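Local structure of variable region-containing chitin-binding protein 3 (Branchiostoma floridae, 1XT5) at residues Q2-V7 against T118-D123; C26-A31 against N88-T93; P36-W41 against A112-R117; R106-V111 against A124-L129. The protein probably binds chitin and may hydrolyse it in its full-length form, this chain being the immunoglobulin V-set domain of an immune-type receptor. One frame throughout, in Å; residues are numbered along the deposited sequence.

Interaction 1: Q2-V7 against T118-D123. With SO4 (sulfate ion), chain B.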
# COMPACT_ATOMS: atom_id res chain seq x y z
N GLN A 2 -10.47 22.03 -3.16
CA GLN A 2 -9.37 21.39 -2.45
C GLN A 2 -9.28 19.92 -2.77
O GLN A 2 -10.26 19.16 -2.62
CB GLN A 2 -9.58 21.56 -0.94
CG GLN A 2 -8.46 20.93 -0.13
CD GLN A 2 -7.08 21.48 -0.44
OE1 GLN A 2 -6.83 22.67 -0.26
NE2 GLN A 2 -6.16 20.62 -0.85
N SER A 3 -8.13 19.43 -3.23
CA SER A 3 -7.91 18.00 -3.41
C SER A 3 -7.89 17.34 -2.02
O SER A 3 -7.22 17.88 -1.13
CB SER A 3 -6.53 17.78 -4.00
OG SER A 3 -6.29 18.43 -5.24
N ILE A 4 -8.63 16.23 -1.85
CA ILE A 4 -8.63 15.55 -0.55
C ILE A 4 -8.53 14.05 -0.75
O ILE A 4 -9.36 13.42 -1.38
CB ILE A 4 -9.87 15.90 0.30
CG1 ILE A 4 -10.00 17.42 0.49
CG2 ILE A 4 -9.82 15.15 1.62
CD1 ILE A 4 -11.22 17.86 1.24
N MET A 5 -7.50 13.47 -0.17
CA MET A 5 -7.28 12.02 -0.17
C MET A 5 -7.98 11.32 0.94
O MET A 5 -7.89 11.74 2.09
CB MET A 5 -5.77 11.78 -0.05
CG MET A 5 -5.40 10.30 -0.23
SD MET A 5 -5.59 9.70 -1.89
CE MET A 5 -4.19 10.51 -2.68
N THR A 6 -8.61 10.18 0.67
CA THR A 6 -9.15 9.35 1.75
C THR A 6 -8.85 7.89 1.44
O THR A 6 -9.32 7.37 0.39
CB THR A 6 -10.66 9.54 1.93
OG1 THR A 6 -10.95 10.89 2.28
CG2 THR A 6 -11.19 8.64 3.07
N VAL A 7 -8.13 7.24 2.31
CA VAL A 7 -7.85 5.80 2.24
C VAL A 7 -8.87 5.09 3.09
O VAL A 7 -9.29 5.56 4.13
CB VAL A 7 -6.40 5.54 2.72
CG1 VAL A 7 -6.15 4.06 3.02
CG2 VAL A 7 -5.39 6.04 1.70
N THR A 118 -0.53 20.17 0.52
CA THR A 118 -1.21 20.43 1.75
C THR A 118 -1.41 19.11 2.50
O THR A 118 -1.28 18.03 1.93
CB THR A 118 -2.63 21.03 1.59
OG1 THR A 118 -3.52 19.96 1.16
CG2 THR A 118 -2.68 22.23 0.64
N GLU A 119 -1.82 19.20 3.76
CA GLU A 119 -2.09 17.99 4.54
C GLU A 119 -3.26 17.19 4.00
O GLU A 119 -3.43 16.01 4.34
CB GLU A 119 -2.06 18.27 6.04
CG GLU A 119 -3.31 19.14 6.26
CD GLU A 119 -3.12 19.96 7.51
OE1 GLU A 119 -2.23 20.86 7.55
OE2 GLU A 119 -3.81 19.76 8.53
N PHE A 120 -4.08 17.81 3.17
CA PHE A 120 -5.19 17.12 2.54
C PHE A 120 -4.74 16.09 1.51
O PHE A 120 -5.53 15.19 1.17
CB PHE A 120 -6.14 18.09 1.84
CG PHE A 120 -6.79 19.12 2.75
CD1 PHE A 120 -6.32 20.43 2.78
CD2 PHE A 120 -7.86 18.78 3.55
CE1 PHE A 120 -6.95 21.39 3.55
CE2 PHE A 120 -8.49 19.75 4.29
CZ PHE A 120 -8.05 21.04 4.32
N GLY A 121 -3.50 16.16 1.03
CA GLY A 121 -3.06 15.35 -0.09
C GLY A 121 -2.51 14.00 0.21
O GLY A 121 -2.06 13.33 -0.72
N LEU A 122 -2.50 13.54 1.47
CA LEU A 122 -2.03 12.24 1.86
C LEU A 122 -3.04 11.60 2.81
O LEU A 122 -3.62 12.31 3.63
CB LEU A 122 -0.64 12.29 2.59
CG LEU A 122 0.01 10.98 3.02
CD1 LEU A 122 1.50 11.13 3.00
CD2 LEU A 122 -0.39 10.52 4.44
N ASP A 123 -3.21 10.27 2.74
CA ASP A 123 -3.86 9.56 3.83
C ASP A 123 -3.20 8.21 3.97
O ASP A 123 -2.52 7.74 3.04
CB ASP A 123 -5.38 9.45 3.62
CG ASP A 123 -6.16 9.05 4.85
OD1 ASP A 123 -5.62 9.21 5.99
OD2 ASP A 123 -7.30 8.60 4.71
S SO4 B . -4.44 21.18 -4.08
O1 SO4 B . -3.75 22.25 -4.93
O2 SO4 B . -4.05 19.86 -4.62
O3 SO4 B . -5.83 21.33 -4.05
O4 SO4 B . -3.91 21.31 -2.73

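Interaction 2: C26-A31 against N88-T93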
# COMPACT_ATOMS: atom_id res chain seq x y z
N CYS A 26 -6.85 -2.52 0.42
CA CYS A 26 -6.77 -1.08 0.54
C CYS A 26 -7.50 -0.44 -0.64
O CYS A 26 -7.39 -0.94 -1.76
CB CYS A 26 -5.32 -0.63 0.54
SG CYS A 26 -5.16 1.17 0.78
N SER A 27 -8.23 0.64 -0.36
CA SER A 27 -8.88 1.41 -1.38
C SER A 27 -8.61 2.91 -1.11
O SER A 27 -8.22 3.29 -0.01
CB SER A 27 -10.38 1.19 -1.45
OG SER A 27 -11.03 1.72 -0.29
N TYR A 28 -8.87 3.76 -2.10
CA TYR A 28 -8.79 5.19 -1.84
C TYR A 28 -9.72 5.93 -2.79
O TYR A 28 -10.05 5.44 -3.89
CB TYR A 28 -7.33 5.75 -1.93
CG TYR A 28 -6.84 5.85 -3.36
CD1 TYR A 28 -7.01 7.02 -4.09
CD2 TYR A 28 -6.21 4.79 -4.00
CE1 TYR A 28 -6.60 7.15 -5.37
CE2 TYR A 28 -5.79 4.92 -5.33
CZ TYR A 28 -5.99 6.09 -6.00
OH TYR A 28 -5.61 6.20 -7.32
N GLN A 29 -10.01 7.17 -2.38
CA GLN A 29 -10.67 8.15 -3.20
C GLN A 29 -9.89 9.45 -3.09
O GLN A 29 -9.49 9.83 -2.02
CB GLN A 29 -12.10 8.39 -2.80
CG GLN A 29 -12.95 7.18 -3.20
CD GLN A 29 -13.15 7.05 -4.70
OE1 GLN A 29 -12.90 5.99 -5.28
NE2 GLN A 29 -13.59 8.10 -5.43
N LEU A 30 -9.70 10.10 -4.23
CA LEU A 30 -9.01 11.39 -4.27
C LEU A 30 -9.95 12.37 -4.86
O LEU A 30 -10.13 12.34 -6.09
CB LEU A 30 -7.68 11.27 -5.02
CG LEU A 30 -6.93 12.57 -5.23
CD1 LEU A 30 -6.70 13.31 -3.90
CD2 LEU A 30 -5.61 12.34 -5.91
N ALA A 31 -10.54 13.20 -4.04
CA ALA A 31 -11.50 14.18 -4.50
C ALA A 31 -10.77 15.34 -5.17
O ALA A 31 -9.75 15.83 -4.63
CB ALA A 31 -12.29 14.73 -3.35
N ASN A 88 -3.38 -3.63 -8.79
CA ASN A 88 -4.19 -2.51 -9.30
C ASN A 88 -3.88 -1.29 -8.46
O ASN A 88 -4.33 -1.18 -7.32
CB ASN A 88 -5.68 -2.86 -9.19
CG ASN A 88 -6.56 -1.78 -9.76
OD1 ASN A 88 -6.23 -0.71 -10.00
ND2 ASN A 88 -7.87 -2.07 -9.83
N LEU A 89 -3.09 -0.34 -9.01
CA LEU A 89 -2.71 0.80 -8.20
C LEU A 89 -3.87 1.68 -7.83
O LEU A 89 -3.80 2.42 -6.83
CB LEU A 89 -1.62 1.60 -8.92
CG LEU A 89 -0.26 0.96 -9.00
CD1 LEU A 89 0.63 1.68 -9.99
CD2 LEU A 89 0.42 0.87 -7.65
N ALA A 90 -4.96 1.64 -8.58
CA ALA A 90 -6.16 2.40 -8.26
C ALA A 90 -6.95 1.76 -7.13
O ALA A 90 -7.86 2.44 -6.59
CB ALA A 90 -7.08 2.54 -9.48
N ALA A 91 -6.66 0.54 -6.74
CA ALA A 91 -7.35 -0.21 -5.68
C ALA A 91 -6.27 -1.06 -5.02
O ALA A 91 -6.16 -2.27 -5.24
CB ALA A 91 -8.47 -1.06 -6.26
N PRO A 92 -5.33 -0.41 -4.30
CA PRO A 92 -3.99 -0.94 -4.08
C PRO A 92 -3.83 -1.96 -2.97
O PRO A 92 -2.82 -1.96 -2.23
CB PRO A 92 -3.18 0.34 -3.82
CG PRO A 92 -4.17 1.24 -3.11
CD PRO A 92 -5.44 1.01 -3.87
N THR A 93 -4.69 -2.96 -2.92
CA THR A 93 -4.49 -4.13 -2.11
C THR A 93 -3.13 -4.73 -2.36
O THR A 93 -2.71 -4.92 -3.52
CB THR A 93 -5.58 -5.15 -2.46
OG1 THR A 93 -6.80 -4.55 -2.09
CG2 THR A 93 -5.37 -6.52 -1.84
O HOH W 1 -9.71 2.20 -4.53
O HOH W 2 -3.26 4.99 -8.18
O HOH W 3 -9.19 4.86 -6.52

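Interaction 3: P36-W41 against A112-R117. With SO4 (sulfate ion), chain B.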
# COMPACT_ATOMS: atom_id res chain seq x y z
N PRO A 36 -2.50 11.06 -11.28
CA PRO A 36 -2.24 9.79 -10.52
C PRO A 36 -1.45 10.05 -9.26
O PRO A 36 -0.55 10.86 -9.25
CB PRO A 36 -1.43 8.97 -11.52
CG PRO A 36 -0.88 9.98 -12.48
CD PRO A 36 -1.84 11.11 -12.58
N PRO A 37 -1.82 9.42 -8.15
CA PRO A 37 -1.09 9.51 -6.89
C PRO A 37 0.05 8.53 -6.84
O PRO A 37 0.41 7.92 -7.84
CB PRO A 37 -2.21 9.28 -5.86
CG PRO A 37 -3.03 8.24 -6.55
CD PRO A 37 -3.08 8.64 -8.00
N VAL A 38 0.64 8.40 -5.68
CA VAL A 38 1.69 7.44 -5.40
C VAL A 38 1.33 6.61 -4.19
O VAL A 38 0.89 7.15 -3.16
CB VAL A 38 3.06 8.12 -5.31
CG1 VAL A 38 3.12 9.28 -4.36
CG2 VAL A 38 4.11 7.07 -4.97
N ILE A 39 1.45 5.30 -4.37
CA ILE A 39 1.07 4.31 -3.37
C ILE A 39 2.31 3.81 -2.69
O ILE A 39 3.28 3.42 -3.37
CB ILE A 39 0.37 3.10 -4.07
CG1 ILE A 39 -0.99 3.47 -4.64
CG2 ILE A 39 0.29 1.87 -3.18
CD1 ILE A 39 -1.19 4.60 -5.59
N SER A 40 2.30 3.78 -1.36
CA SER A 40 3.35 3.18 -0.58
C SER A 40 2.75 2.21 0.43
O SER A 40 1.77 2.54 1.10
CB SER A 40 4.13 4.24 0.20
OG SER A 40 4.66 5.23 -0.64
N TRP A 41 3.32 1.03 0.53
CA TRP A 41 3.05 0.11 1.65
C TRP A 41 4.30 0.13 2.50
O TRP A 41 5.43 -0.07 2.00
CB TRP A 41 2.73 -1.28 1.16
CG TRP A 41 1.34 -1.48 0.68
CD1 TRP A 41 0.85 -1.38 -0.60
CD2 TRP A 41 0.19 -1.81 1.52
NE1 TRP A 41 -0.50 -1.62 -0.61
CE2 TRP A 41 -0.91 -1.91 0.65
CE3 TRP A 41 0.04 -2.05 2.89
CZ2 TRP A 41 -2.18 -2.26 1.14
CZ3 TRP A 41 -1.20 -2.39 3.36
CH2 TRP A 41 -2.31 -2.51 2.50
N ALA A 112 -0.81 9.16 -1.71
CA ALA A 112 -0.50 10.57 -1.62
C ALA A 112 -0.40 11.18 -3.01
O ALA A 112 0.02 10.52 -3.97
CB ALA A 112 0.86 10.79 -0.93
N GLN A 113 -0.75 12.45 -3.10
CA GLN A 113 -0.37 13.22 -4.25
C GLN A 113 1.14 13.14 -4.49
O GLN A 113 1.90 13.03 -3.52
CB GLN A 113 -0.72 14.68 -4.08
CG GLN A 113 -2.19 14.93 -3.91
CD GLN A 113 -2.44 16.41 -3.67
OE1 GLN A 113 -1.92 16.98 -2.72
NE2 GLN A 113 -3.22 17.02 -4.54
N TRP A 114 1.58 13.22 -5.72
CA TRP A 114 3.02 13.20 -6.01
C TRP A 114 3.76 14.34 -5.29
O TRP A 114 4.90 14.16 -4.89
CB TRP A 114 3.30 13.35 -7.49
CG TRP A 114 2.98 12.16 -8.31
CD1 TRP A 114 2.42 10.98 -7.96
CD2 TRP A 114 3.21 12.03 -9.73
NE1 TRP A 114 2.29 10.13 -8.99
CE2 TRP A 114 2.77 10.76 -10.13
CE3 TRP A 114 3.76 12.88 -10.69
CZ2 TRP A 114 2.83 10.30 -11.45
CZ3 TRP A 114 3.84 12.44 -11.98
CH2 TRP A 114 3.39 11.19 -12.35
N SER A 115 3.14 15.50 -5.27
CA SER A 115 3.63 16.63 -4.48
C SER A 115 2.55 16.95 -3.46
O SER A 115 1.42 17.35 -3.81
CB SER A 115 3.95 17.79 -5.38
OG SER A 115 4.36 18.91 -4.58
N ILE A 116 2.88 16.72 -2.20
CA ILE A 116 1.88 16.86 -1.12
C ILE A 116 1.79 18.33 -0.75
O ILE A 116 2.49 18.81 0.12
CB ILE A 116 2.22 15.97 0.07
CG1 ILE A 116 2.40 14.53 -0.33
CG2 ILE A 116 1.19 16.12 1.19
CD1 ILE A 116 3.04 13.64 0.71
N ARG A 117 0.94 19.06 -1.49
CA ARG A 117 0.89 20.51 -1.34
C ARG A 117 0.37 20.96 -0.02
O ARG A 117 0.71 22.04 0.51
CB ARG A 117 0.03 21.15 -2.47
CG ARG A 117 0.79 21.16 -3.80
CD ARG A 117 0.08 21.89 -4.90
NE ARG A 117 -1.09 21.14 -5.38
CZ ARG A 117 -1.07 20.25 -6.37
NH1 ARG A 117 0.04 19.93 -7.02
NH2 ARG A 117 -2.22 19.64 -6.71
S SO4 B . -4.44 21.18 -4.08
O1 SO4 B . -3.75 22.25 -4.93
O2 SO4 B . -4.05 19.86 -4.62
O3 SO4 B . -5.83 21.33 -4.05
O4 SO4 B . -3.91 21.31 -2.73
O HOH W 4 -0.18 13.28 -7.94

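Interaction 4: R106-V111 against A124-L129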
# COMPACT_ATOMS: atom_id res chain seq x y z
N ARG A 106 2.54 -4.54 11.30
CA ARG A 106 1.60 -3.51 10.91
C ARG A 106 1.98 -2.92 9.57
O ARG A 106 3.11 -2.41 9.42
CB ARG A 106 1.53 -2.43 11.97
CG ARG A 106 0.43 -1.39 11.72
CD ARG A 106 0.19 -0.50 12.91
NE ARG A 106 -0.23 -1.25 14.10
CZ ARG A 106 -1.44 -1.59 14.42
NH1 ARG A 106 -2.46 -1.32 13.62
NH2 ARG A 106 -1.69 -2.23 15.55
N TYR A 107 1.09 -2.97 8.60
CA TYR A 107 1.33 -2.55 7.25
C TYR A 107 0.45 -1.36 6.93
O TYR A 107 -0.78 -1.44 6.98
CB TYR A 107 1.03 -3.71 6.28
CG TYR A 107 2.01 -4.83 6.36
CD1 TYR A 107 1.98 -5.77 7.36
CD2 TYR A 107 3.04 -4.96 5.42
CE1 TYR A 107 2.90 -6.78 7.45
CE2 TYR A 107 3.98 -5.96 5.47
CZ TYR A 107 3.89 -6.90 6.51
OH TYR A 107 4.82 -7.90 6.55
N TRP A 108 1.07 -0.24 6.59
CA TRP A 108 0.37 0.99 6.26
C TRP A 108 0.21 1.08 4.76
O TRP A 108 1.18 1.04 4.02
CB TRP A 108 1.19 2.19 6.75
CG TRP A 108 1.25 2.24 8.24
CD1 TRP A 108 2.16 1.59 9.05
CD2 TRP A 108 0.34 2.92 9.10
NE1 TRP A 108 1.86 1.83 10.36
CE2 TRP A 108 0.77 2.63 10.43
CE3 TRP A 108 -0.76 3.70 8.93
CZ2 TRP A 108 0.10 3.14 11.53
CZ3 TRP A 108 -1.42 4.21 10.01
CH2 TRP A 108 -0.99 3.93 11.32
N CYS A 109 -1.06 1.27 4.34
CA CYS A 109 -1.40 1.63 2.97
C CYS A 109 -1.49 3.16 2.95
O CYS A 109 -2.38 3.73 3.54
CB CYS A 109 -2.72 1.01 2.59
SG CYS A 109 -3.13 1.41 0.87
N GLN A 110 -0.53 3.78 2.30
CA GLN A 110 -0.42 5.23 2.19
C GLN A 110 -0.64 5.59 0.72
O GLN A 110 0.01 5.04 -0.17
CB GLN A 110 0.93 5.70 2.67
CG GLN A 110 1.11 7.21 2.53
CD GLN A 110 2.45 7.60 3.06
OE1 GLN A 110 2.66 7.70 4.25
NE2 GLN A 110 3.41 7.71 2.18
N VAL A 111 -1.51 6.56 0.47
CA VAL A 111 -1.74 7.06 -0.88
C VAL A 111 -1.60 8.58 -0.81
O VAL A 111 -2.18 9.23 0.08
CB VAL A 111 -3.09 6.62 -1.44
CG1 VAL A 111 -3.21 7.03 -2.92
CG2 VAL A 111 -3.32 5.13 -1.30
N ALA A 124 -3.40 7.56 5.09
CA ALA A 124 -2.85 6.23 5.33
C ALA A 124 -3.67 5.54 6.40
O ALA A 124 -4.11 6.18 7.35
CB ALA A 124 -1.38 6.32 5.81
N LYS A 125 -3.83 4.23 6.26
CA LYS A 125 -4.44 3.38 7.26
C LYS A 125 -3.63 2.10 7.36
O LYS A 125 -2.98 1.70 6.38
CB LYS A 125 -5.89 3.05 6.96
CG LYS A 125 -6.82 4.23 7.10
CD LYS A 125 -8.25 3.91 6.79
CE LYS A 125 -9.25 4.96 7.28
NZ LYS A 125 -8.94 6.30 6.79
N SER A 126 -3.70 1.44 8.51
CA SER A 126 -2.90 0.23 8.72
C SER A 126 -3.77 -1.01 8.78
O SER A 126 -4.91 -1.02 9.23
CB SER A 126 -2.03 0.33 9.97
OG SER A 126 -2.75 0.10 11.17
N VAL A 127 -3.13 -2.11 8.35
CA VAL A 127 -3.68 -3.45 8.40
C VAL A 127 -2.64 -4.32 9.14
O VAL A 127 -1.49 -4.37 8.73
CB VAL A 127 -3.92 -4.02 7.00
CG1 VAL A 127 -4.61 -5.37 7.09
CG2 VAL A 127 -4.77 -3.07 6.16
N VAL A 128 -3.07 -4.94 10.22
CA VAL A 128 -2.20 -5.87 10.92
C VAL A 128 -2.17 -7.19 10.23
O VAL A 128 -3.23 -7.71 9.81
CB VAL A 128 -2.72 -6.02 12.40
CG1 VAL A 128 -2.06 -7.20 13.09
CG2 VAL A 128 -2.45 -4.76 13.16
N LEU A 129 -1.00 -7.76 10.12
CA LEU A 129 -0.80 -9.12 9.64
C LEU A 129 -0.40 -10.01 10.85
O LEU A 129 0.62 -9.76 11.46
CB LEU A 129 0.29 -9.18 8.61
CG LEU A 129 0.61 -10.60 8.08
CD1 LEU A 129 -0.63 -11.26 7.50
CD2 LEU A 129 1.77 -10.49 7.09

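Interaction 1: Q2-V7 against T118-D123
Met-5 N gives a nearly straight hydrogen bond to Phe-120 O (2.9 Å), the one backbone bond between 2-7 and 118-123. The Asp-123 side chain makes the next link. Its OD2 accepts from Val-7 N at 2.9 Å, on the anti side and 22° out of the carboxylate plane. CG of Asp-123 stands anti to its own backbone N (chi1 -165°), and the side chain is directed toward segment 2-7. The Phe-120 ring is met from one face by Gln-2. Gln-2 CG sits 3.9 Å from the ring centroid in a CH-pi contact, and the amide plane is tilted 22° from the ring. Ile-4 CG1 packs near Phe-120 CD2, the two side chains lying side by side. Met-5 CB packs on the backbone of Gly-121 and Leu-122, and CG approaches Asp-123 N and CB. The amide of Gln-2 is fixed by two bonds. NE2 donates in its own plane to a lone pair of Ser-3 O (3.0 Å), and also to O4 of a sulfate ion, probably from the crystallisation liquor. Ser-3 holds the same ion through N to O3 and through OG to O2 (2.7 Å). Thr-118 OG1 accepts from Phe-120 N in an ST turn that leads into Phe-120. Lys-125 NZ forms a long, weak ion pair with Asp-123 OD2 and a hydrogen bond with Val-7 O. A carboxylate oxygen thus does the work of a backbone carbonyl here, and the nearby ammonium would probably steady its negative charge.

Interaction 2: C26-A31 against N88-T93
Cys-26 and Pro-92 form the close part of this contact. Cys-26 SG lies 4.0 Å from Pro-92 CG, and Cys-26 O lies 3.5 Å from Pro-92 CD. The sulfur is anti to the backbone N (chi1 -177°) and continues into the disulfide with Cys-109. Cys-26 N donates to Thr-93 OG1 at 3.2 Å, the one direct hydrogen bond between 26-31 and 88-93. Pro-92 is the centre of an inverse gamma turn, closed by Thr-93 N on Ala-91 O. Its own carbonyl accepts from Trp-41 NE1. Tyr-28 crosses the proline at about a right angle. Its ring edge does the touching: CD2 meets Pro-92 CD at 3.9 Å, and CE2 meets Leu-89 O near the ring plane at 3.5 Å. The other side is looser and bridged by water. One water accepts from Tyr-28 N and lies 2.8 Å from Ala-90 O, to which it can donate. A second lies over the centre of the tyrosine ring, 3.4 Å above its plane. It is 2.8 Å from both Tyr-28 O and Ala-90 O and can donate to them, though other acceptors compete. A third joins Tyr-28 OH to Leu-89 O, where its bond is weak. The type I turn Asn-88 to Ala-91 presents the two loop carbonyls. The B strand (22-31) thus meets the loop between strands 84-86 and 94-96 beside the disulfide and Trp-41, the characteristic immunoglobulin core.

Interaction 3: P36-W41 against A112-R117
Two backbone hydrogen bonds pair Val-38 with Ala-112 as an antiparallel hydrogen-bonded pair. Val-38 N donates to Ala-112 O (2.8 Å), and Ala-112 N returns a bond to Val-38 O (3.0 Å). Beside this pair Pro-37 CB makes a close carbon-to-oxygen approach to Ala-112 O, at 3.2 Å. The indole of Trp-114 adds a weaker polar link. NE1 gives Pro-37 O a weak bond of 3.1 Å, with that oxygen near the ring plane, at the edge. Pro-36 O lies over one face of the same ring; it is close to NE1, but the angle is too poor for a hydrogen bond. A water joins the two segments here, accepting from Trp-114 N and donating to Pro-36 O (2.8 Å). Apolar contacts complete the packing. Pro-36 CG touches Trp-114 CZ2 at 3.9 Å, the two side chains crossing at a slant. Val-38 CB packs 4.0 Å from Trp-114 CD1, and Val-38 CG1 packs near Ala-112 CB. The charged end of 112-117 turns to the sulfate ion. Arg-117 NE donates to O1 and NH2 to O2 (2.8 Å), with the ion at the edge of the guanidinium plane. The chain bends at chi3 (-72°), which sets NE off its extended course. Gln-113 NE2 donates to the same O2 and also to Asp-33 OD2. The sulfate probably offsets the charge of Arg-117. The indole is held by a weak bond to Pro-37 O, by Pro-36 O over its face and by the Pro-36 ring at CZ2.

Interaction 4: R106-V111 against A124-L129
Ser-126 OG accepts from Arg-106 NH1 at 2.8 Å, in the guanidinium plane and at its edge. The arginine chain starts extended and bends at chi3 (-60°), which brings NE round to 4.1 Å from Ser-126 OG. Val-128 CG2 lies over one face of the same guanidinium, 3.5 Å from NH1. Ser-126 serves a second neighbour as well. Its CB sits over the centre of the six-membered ring of Trp-108, 3.5 Å from the centroid, in a CH-pi contact close to the ring normal. Ala-124 CB packs by Trp-108 CE3 and by Gln-110 CB. The Trp-108 NE1 donates to Gly-44 O, away from this pair of strands. On the other face, Tyr-107 CE1 touches Leu-129 CB at 3.7 Å, and the tyrosine hydroxyl bonds to Asp-103 O. Cys-109 and Val-127 face the same way, and Cys-109 SG closes the disulfide with Cys-26. Four backbone bonds join 106-111 to 124-129. Tyr-107 and Val-127 exchange two, and Cys-109 and Lys-125 the other two; the shortest are 2.8 Å, as for Cys-109 N to Lys-125 O. The strand directions make 151°, which shows a twisted antiparallel pair. This is the hairpin of strands 105-112 and 122-132, the F and G strands of an immunoglobulin V domain, with the disulfide cysteine on its inner face.

The chain starts with 2-7, whose partner 118-123 comes near its end, so interaction 1 closes the longest loop. Interactions 2 and 3 both fall within that loop. They cross each other, because 36-41 lies between 26-31 and 88-93, while 112-117 comes after both. Interaction 4 crosses interactions 1 and 3 and comes in series after interaction 2. Strand 4-8 pairs with strand 22-31 in one sheet and also meets strand 122-132 of the other. Interactions 3 and 4 build neighbouring parts of that second sheet. The Cys-26 to Cys-109 disulfide ties interaction 2 to interaction 4, and the sulfate is shared by interactions 1 and 3.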